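Local structure of thiamine pyrophosphokinase (Candida albicans, 2G9Z) at residues H63-L77 / I203-G215. The protein catalyses the transfer of a pyrophosphate group from ATP to thiamine, yielding thiamine pyrophosphate, and binds magnesium ions. Residues are numbered along the deposited sequence; the frame is centred on the assembly and turned at random.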
loop_
_atom_site.group_PDB
_atom_site.type_symbol
_atom_site.label_atom_id
_atom_site.label_comp_id
_atom_site.label_asym_id
_atom_site.label_seq_id
_atom_site.Cartn_x
_atom_site.Cartn_y
_atom_site.Cartn_z
ATOM N N HIS A 63 26.726 -7.030 -3.256
ATOM C CA HIS A 63 26.670 -6.025 -2.196
ATOM C C HIS A 63 25.270 -5.939 -1.597
ATOM O O HIS A 63 24.459 -5.103 -2.003
ATOM C CB HIS A 63 27.085 -4.658 -2.742
ATOM C CG HIS A 63 28.531 -4.574 -3.119
ATOM N ND1 HIS A 63 29.547 -4.670 -2.192
ATOM C CD2 HIS A 63 29.132 -4.412 -4.322
ATOM C CE1 HIS A 63 30.712 -4.573 -2.808
ATOM N NE2 HIS A 63 30.488 -4.417 -4.101
ATOM N N ASN A 64 25.004 -6.807 -0.627
ATOM C CA ASN A 64 23.712 -6.860 0.043
ATOM C C ASN A 64 23.627 -5.934 1.246
ATOM O O ASN A 64 24.490 -5.942 2.125
ATOM C CB ASN A 64 23.412 -8.290 0.497
ATOM C CG ASN A 64 23.181 -9.234 -0.665
ATOM O OD1 ASN A 64 23.224 -10.454 -0.502
ATOM N ND2 ASN A 64 22.925 -8.679 -1.843
ATOM N N VAL A 65 22.561 -5.147 1.273
ATOM C CA VAL A 65 22.303 -4.206 2.346
ATOM C C VAL A 65 20.928 -4.512 2.914
ATOM O O VAL A 65 20.005 -4.835 2.165
ATOM C CB VAL A 65 22.270 -2.754 1.820
ATOM C CG1 VAL A 65 21.964 -1.793 2.965
ATOM C CG2 VAL A 65 23.584 -2.412 1.149
ATOM N N LEU A 66 20.802 -4.419 4.233
ATOM C CA LEU A 66 19.529 -4.635 4.905
ATOM C C LEU A 66 19.102 -3.308 5.522
ATOM O O LEU A 66 19.827 -2.730 6.334
ATOM C CB LEU A 66 19.659 -5.690 6.008
ATOM C CG LEU A 66 18.399 -5.938 6.850
ATOM C CD1 LEU A 66 17.279 -6.445 5.954
ATOM C CD2 LEU A 66 18.688 -6.950 7.948
ATOM N N LEU A 67 17.938 -2.813 5.119
ATOM C CA LEU A 67 17.418 -1.562 5.649
ATOM C C LEU A 67 16.196 -1.911 6.485
ATOM O O LEU A 67 15.246 -2.514 5.985
ATOM C CB LEU A 67 17.042 -0.617 4.509
ATOM C CG LEU A 67 16.370 0.707 4.888
ATOM C CD1 LEU A 67 17.160 1.420 5.985
ATOM C CD2 LEU A 67 16.273 1.586 3.639
ATOM N N ILE A 68 16.223 -1.532 7.758
ATOM C CA ILE A 68 15.128 -1.845 8.668
ATOM C C ILE A 68 14.319 -0.642 9.116
ATOM O O ILE A 68 14.816 0.221 9.842
ATOM C CB ILE A 68 15.662 -2.564 9.925
ATOM C CG1 ILE A 68 16.516 -3.765 9.506
ATOM C CG2 ILE A 68 14.493 -3.001 10.819
ATOM C CD1 ILE A 68 17.291 -4.399 10.638
ATOM N N LEU A 69 13.065 -0.584 8.686
ATOM C CA LEU A 69 12.201 0.511 9.085
ATOM C C LEU A 69 11.411 0.137 10.338
ATOM O O LEU A 69 11.552 -0.965 10.865
ATOM C CB LEU A 69 11.277 0.923 7.936
ATOM C CG LEU A 69 11.897 2.019 7.053
ATOM C CD1 LEU A 69 13.233 1.553 6.485
ATOM C CD2 LEU A 69 10.932 2.379 5.928
ATOM N N ASN A 70 10.572 1.056 10.797
ATOM C CA ASN A 70 9.818 0.878 12.029
ATOM C C ASN A 70 8.510 0.078 12.052
ATOM O O ASN A 70 7.422 0.643 11.972
ATOM C CB ASN A 70 9.585 2.261 12.643
ATOM C CG ASN A 70 9.069 2.190 14.067
ATOM O OD1 ASN A 70 9.284 1.201 14.770
ATOM N ND2 ASN A 70 8.399 3.248 14.504
ATOM N N GLN A 71 8.640 -1.240 12.195
ATOM C CA GLN A 71 7.507 -2.157 12.294
ATOM C C GLN A 71 8.018 -3.474 12.868
ATOM O O GLN A 71 9.185 -3.823 12.699
ATOM C CB GLN A 71 6.838 -2.394 10.927
ATOM C CG GLN A 71 5.810 -1.324 10.547
ATOM C CD GLN A 71 4.993 -1.686 9.312
ATOM O OE1 GLN A 71 5.451 -1.535 8.179
ATOM N NE2 GLN A 71 3.777 -2.175 9.532
ATOM N N LYS A 72 7.146 -4.200 13.559
ATOM C CA LYS A 72 7.543 -5.464 14.162
ATOM C C LYS A 72 8.105 -6.394 13.095
ATOM O O LYS A 72 7.489 -6.599 12.052
ATOM C CB LYS A 72 6.345 -6.104 14.866
ATOM C CG LYS A 72 6.703 -7.260 15.785
ATOM C CD LYS A 72 5.511 -7.657 16.645
ATOM C CE LYS A 72 5.861 -8.792 17.594
ATOM N NZ LYS A 72 6.221 -10.032 16.856
ATOM N N ILE A 73 9.289 -6.942 13.354
ATOM C CA ILE A 73 9.944 -7.840 12.412
ATOM C C ILE A 73 9.406 -9.261 12.541
ATOM O O ILE A 73 9.575 -9.910 13.575
ATOM C CB ILE A 73 11.472 -7.833 12.624
ATOM C CG1 ILE A 73 12.012 -6.424 12.354
ATOM C CG2 ILE A 73 12.133 -8.853 11.706
ATOM C CD1 ILE A 73 13.505 -6.276 12.524
ATOM N N THR A 74 8.771 -9.737 11.472
ATOM C CA THR A 74 8.164 -11.063 11.450
ATOM C C THR A 74 8.908 -12.107 10.617
ATOM O O THR A 74 8.561 -13.289 10.650
ATOM C CB THR A 74 6.720 -10.982 10.921
ATOM O OG1 THR A 74 6.738 -10.610 9.535
ATOM C CG2 THR A 74 5.928 -9.940 11.699
ATOM N N ILE A 75 9.920 -11.681 9.871
ATOM C CA ILE A 75 10.682 -12.606 9.040
ATOM C C ILE A 75 11.838 -13.240 9.801
ATOM O O ILE A 75 12.066 -12.948 10.977
ATOM C CB ILE A 75 11.294 -11.901 7.812
ATOM C CG1 ILE A 75 12.356 -10.899 8.272
ATOM C CG2 ILE A 75 10.206 -11.205 7.014
ATOM C CD1 ILE A 75 13.332 -10.490 7.191
ATOM N N ASP A 76 12.570 -14.107 9.111
ATOM C CA ASP A 76 13.730 -14.770 9.685
ATOM C C ASP A 76 14.888 -13.783 9.543
ATOM O O ASP A 76 15.731 -13.911 8.653
ATOM C CB ASP A 76 14.037 -16.056 8.918
ATOM C CG ASP A 76 15.214 -16.816 9.497
ATOM O OD1 ASP A 76 15.950 -16.244 10.332
ATOM O OD2 ASP A 76 15.409 -17.987 9.106
ATOM N N LEU A 77 14.907 -12.798 10.434
ATOM C CA LEU A 77 15.916 -11.747 10.442
ATOM C C LEU A 77 17.357 -12.231 10.376
ATOM O O LEU A 77 18.130 -11.779 9.530
ATOM C CB LEU A 77 15.736 -10.872 11.684
ATOM C CG LEU A 77 16.674 -9.670 11.808
ATOM C CD1 LEU A 77 16.451 -8.717 10.635
ATOM C CD2 LEU A 77 16.417 -8.966 13.127
ATOM N N ILE A 203 28.511 0.340 -9.478
ATOM C CA ILE A 203 28.534 -0.577 -8.347
ATOM C C ILE A 203 27.146 -1.180 -8.144
ATOM O O ILE A 203 26.166 -0.465 -7.937
ATOM C CB ILE A 203 28.999 0.125 -7.048
ATOM C CG1 ILE A 203 29.021 -0.888 -5.899
ATOM C CG2 ILE A 203 28.093 1.306 -6.732
ATOM C CD1 ILE A 203 29.565 -0.337 -4.601
ATOM N N ASP A 204 27.074 -2.505 -8.225
ATOM C CA ASP A 204 25.817 -3.223 -8.067
ATOM C C ASP A 204 25.460 -3.414 -6.603
ATOM O O ASP A 204 26.183 -4.068 -5.854
ATOM C CB ASP A 204 25.903 -4.582 -8.758
ATOM C CG ASP A 204 26.172 -4.460 -10.241
ATOM O OD1 ASP A 204 25.349 -3.838 -10.944
ATOM O OD2 ASP A 204 27.208 -4.984 -10.703
ATOM N N ILE A 205 24.329 -2.844 -6.208
ATOM C CA ILE A 205 23.862 -2.930 -4.834
ATOM C C ILE A 205 22.457 -3.519 -4.778
ATOM O O ILE A 205 21.599 -3.185 -5.593
ATOM C CB ILE A 205 23.815 -1.527 -4.176
ATOM C CG1 ILE A 205 25.170 -0.829 -4.316
ATOM C CG2 ILE A 205 23.423 -1.647 -2.711
ATOM C CD1 ILE A 205 26.301 -1.544 -3.633
ATOM N N THR A 206 22.239 -4.404 -3.815
ATOM C CA THR A 206 20.935 -5.014 -3.602
ATOM C C THR A 206 20.523 -4.619 -2.190
ATOM O O THR A 206 21.205 -4.954 -1.218
ATOM C CB THR A 206 20.992 -6.557 -3.702
ATOM O OG1 THR A 206 21.321 -6.940 -5.044
ATOM C CG2 THR A 206 19.646 -7.162 -3.325
ATOM N N ILE A 207 19.424 -3.882 -2.081
ATOM C CA ILE A 207 18.937 -3.440 -0.784
ATOM C C ILE A 207 17.630 -4.124 -0.397
ATOM O O ILE A 207 16.604 -3.945 -1.052
ATOM C CB ILE A 207 18.675 -1.922 -0.759
ATOM C CG1 ILE A 207 19.918 -1.156 -1.211
ATOM C CG2 ILE A 207 18.288 -1.494 0.662
ATOM C CD1 ILE A 207 19.688 0.348 -1.326
ATOM N N TYR A 208 17.685 -4.912 0.670
ATOM C CA TYR A 208 16.512 -5.599 1.188
ATOM C C TYR A 208 15.921 -4.652 2.221
ATOM O O TYR A 208 16.597 -4.272 3.179
ATOM C CB TYR A 208 16.929 -6.922 1.833
ATOM C CG TYR A 208 17.430 -7.934 0.826
ATOM C CD1 TYR A 208 16.545 -8.588 -0.030
ATOM C CD2 TYR A 208 18.790 -8.208 0.698
ATOM C CE1 TYR A 208 17.001 -9.491 -0.991
ATOM C CE2 TYR A 208 19.258 -9.108 -0.260
ATOM C CZ TYR A 208 18.357 -9.744 -1.101
ATOM O OH TYR A 208 18.814 -10.630 -2.054
ATOM N N VAL A 209 14.671 -4.250 2.016
ATOM C CA VAL A 209 14.017 -3.325 2.933
ATOM C C VAL A 209 12.891 -3.985 3.732
ATOM O O VAL A 209 11.967 -4.562 3.154
ATOM C CB VAL A 209 13.424 -2.114 2.167
ATOM C CG1 VAL A 209 12.837 -1.108 3.153
ATOM C CG2 VAL A 209 14.495 -1.460 1.297
ATOM N N LEU A 210 12.972 -3.897 5.058
ATOM C CA LEU A 210 11.938 -4.455 5.938
ATOM C C LEU A 210 11.069 -3.353 6.549
ATOM O O LEU A 210 11.560 -2.262 6.843
ATOM C CB LEU A 210 12.569 -5.243 7.092
ATOM C CG LEU A 210 13.405 -6.478 6.772
ATOM C CD1 LEU A 210 13.966 -7.055 8.069
ATOM C CD2 LEU A 210 12.543 -7.502 6.042
ATOM N N ASN A 211 9.780 -3.642 6.723
ATOM C CA ASN A 211 8.838 -2.716 7.358
ATOM C C ASN A 211 8.527 -1.393 6.653
ATOM O O ASN A 211 8.061 -0.444 7.294
ATOM C CB ASN A 211 9.314 -2.414 8.787
ATOM C CG ASN A 211 9.641 -3.676 9.570
ATOM O OD1 ASN A 211 8.906 -4.665 9.509
ATOM N ND2 ASN A 211 10.746 -3.646 10.319
ATOM N N ALA A 212 8.766 -1.321 5.349
ATOM C CA ALA A 212 8.500 -0.096 4.595
ATOM C C ALA A 212 7.114 -0.123 3.959
ATOM O O ALA A 212 6.610 0.900 3.487
ATOM C CB ALA A 212 9.558 0.089 3.514
ATOM N N ILE A 213 6.510 -1.304 3.949
ATOM C CA ILE A 213 5.189 -1.503 3.371
ATOM C C ILE A 213 4.245 -2.033 4.445
ATOM O O ILE A 213 4.682 -2.694 5.385
ATOM C CB ILE A 213 5.244 -2.546 2.219
ATOM C CG1 ILE A 213 6.284 -2.127 1.177
ATOM C CG2 ILE A 213 3.865 -2.710 1.590
ATOM C CD1 ILE A 213 5.967 -0.821 0.460
ATOM N N GLY A 214 2.958 -1.728 4.311
ATOM C CA GLY A 214 1.979 -2.231 5.259
ATOM C C GLY A 214 1.651 -1.391 6.478
ATOM O O GLY A 214 0.693 -1.695 7.190
ATOM N N GLY A 215 2.435 -0.351 6.737
ATOM C CA GLY A 215 2.166 0.493 7.889
ATOM C C GLY A 215 1.343 1.692 7.463
ATOM O O GLY A 215 0.382 1.552 6.708
HETATM O O HOH W 1 25.093 -7.312 -5.533
#
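Leu210 drives its side chain into a pocket of aliphatic groups from 63-77, the densely packed part of this contact. Its CD1 lies 3.9 Å from Leu77 CD1 and its CG 4.0 Å from Leu66 CD1. A chi1 of 67° tucks CG1 of Ile75 between its own backbone N and carbonyl carbon and, with chi2 extended, carries CD1 to Leu210. Beneath this cluster, strands 64-68 and 205-210 run parallel, zipped by six backbone hydrogen bonds from Thr206 N to His63 O through Leu69 N to Leu210 O. Val65 and Leu67 pack with Ile207 and Val209 on the opposite sheet face, where helix 155-170 packs on Val65 and Leu67. Just past the strands, Asn211 ND2 donates to Leu69 O (2.9 Å) from above the carbonyl plane, tying the two loops together. The His63 end faces solvent more: exposed His63 has Asp204 O at its ring edge, His63 ND1 is hydrogen-bonded to Glu85 OE1, and a water bonded to His63 N (2.8 Å) reaches Asp204 O weakly. Strand 86-90 flanks 64-68 and strand 237-242 flanks 205-210, making these neighbouring inner strands of the parallel part of the sheet in the α/β catalytic domain of thiamine pyrophosphokinase.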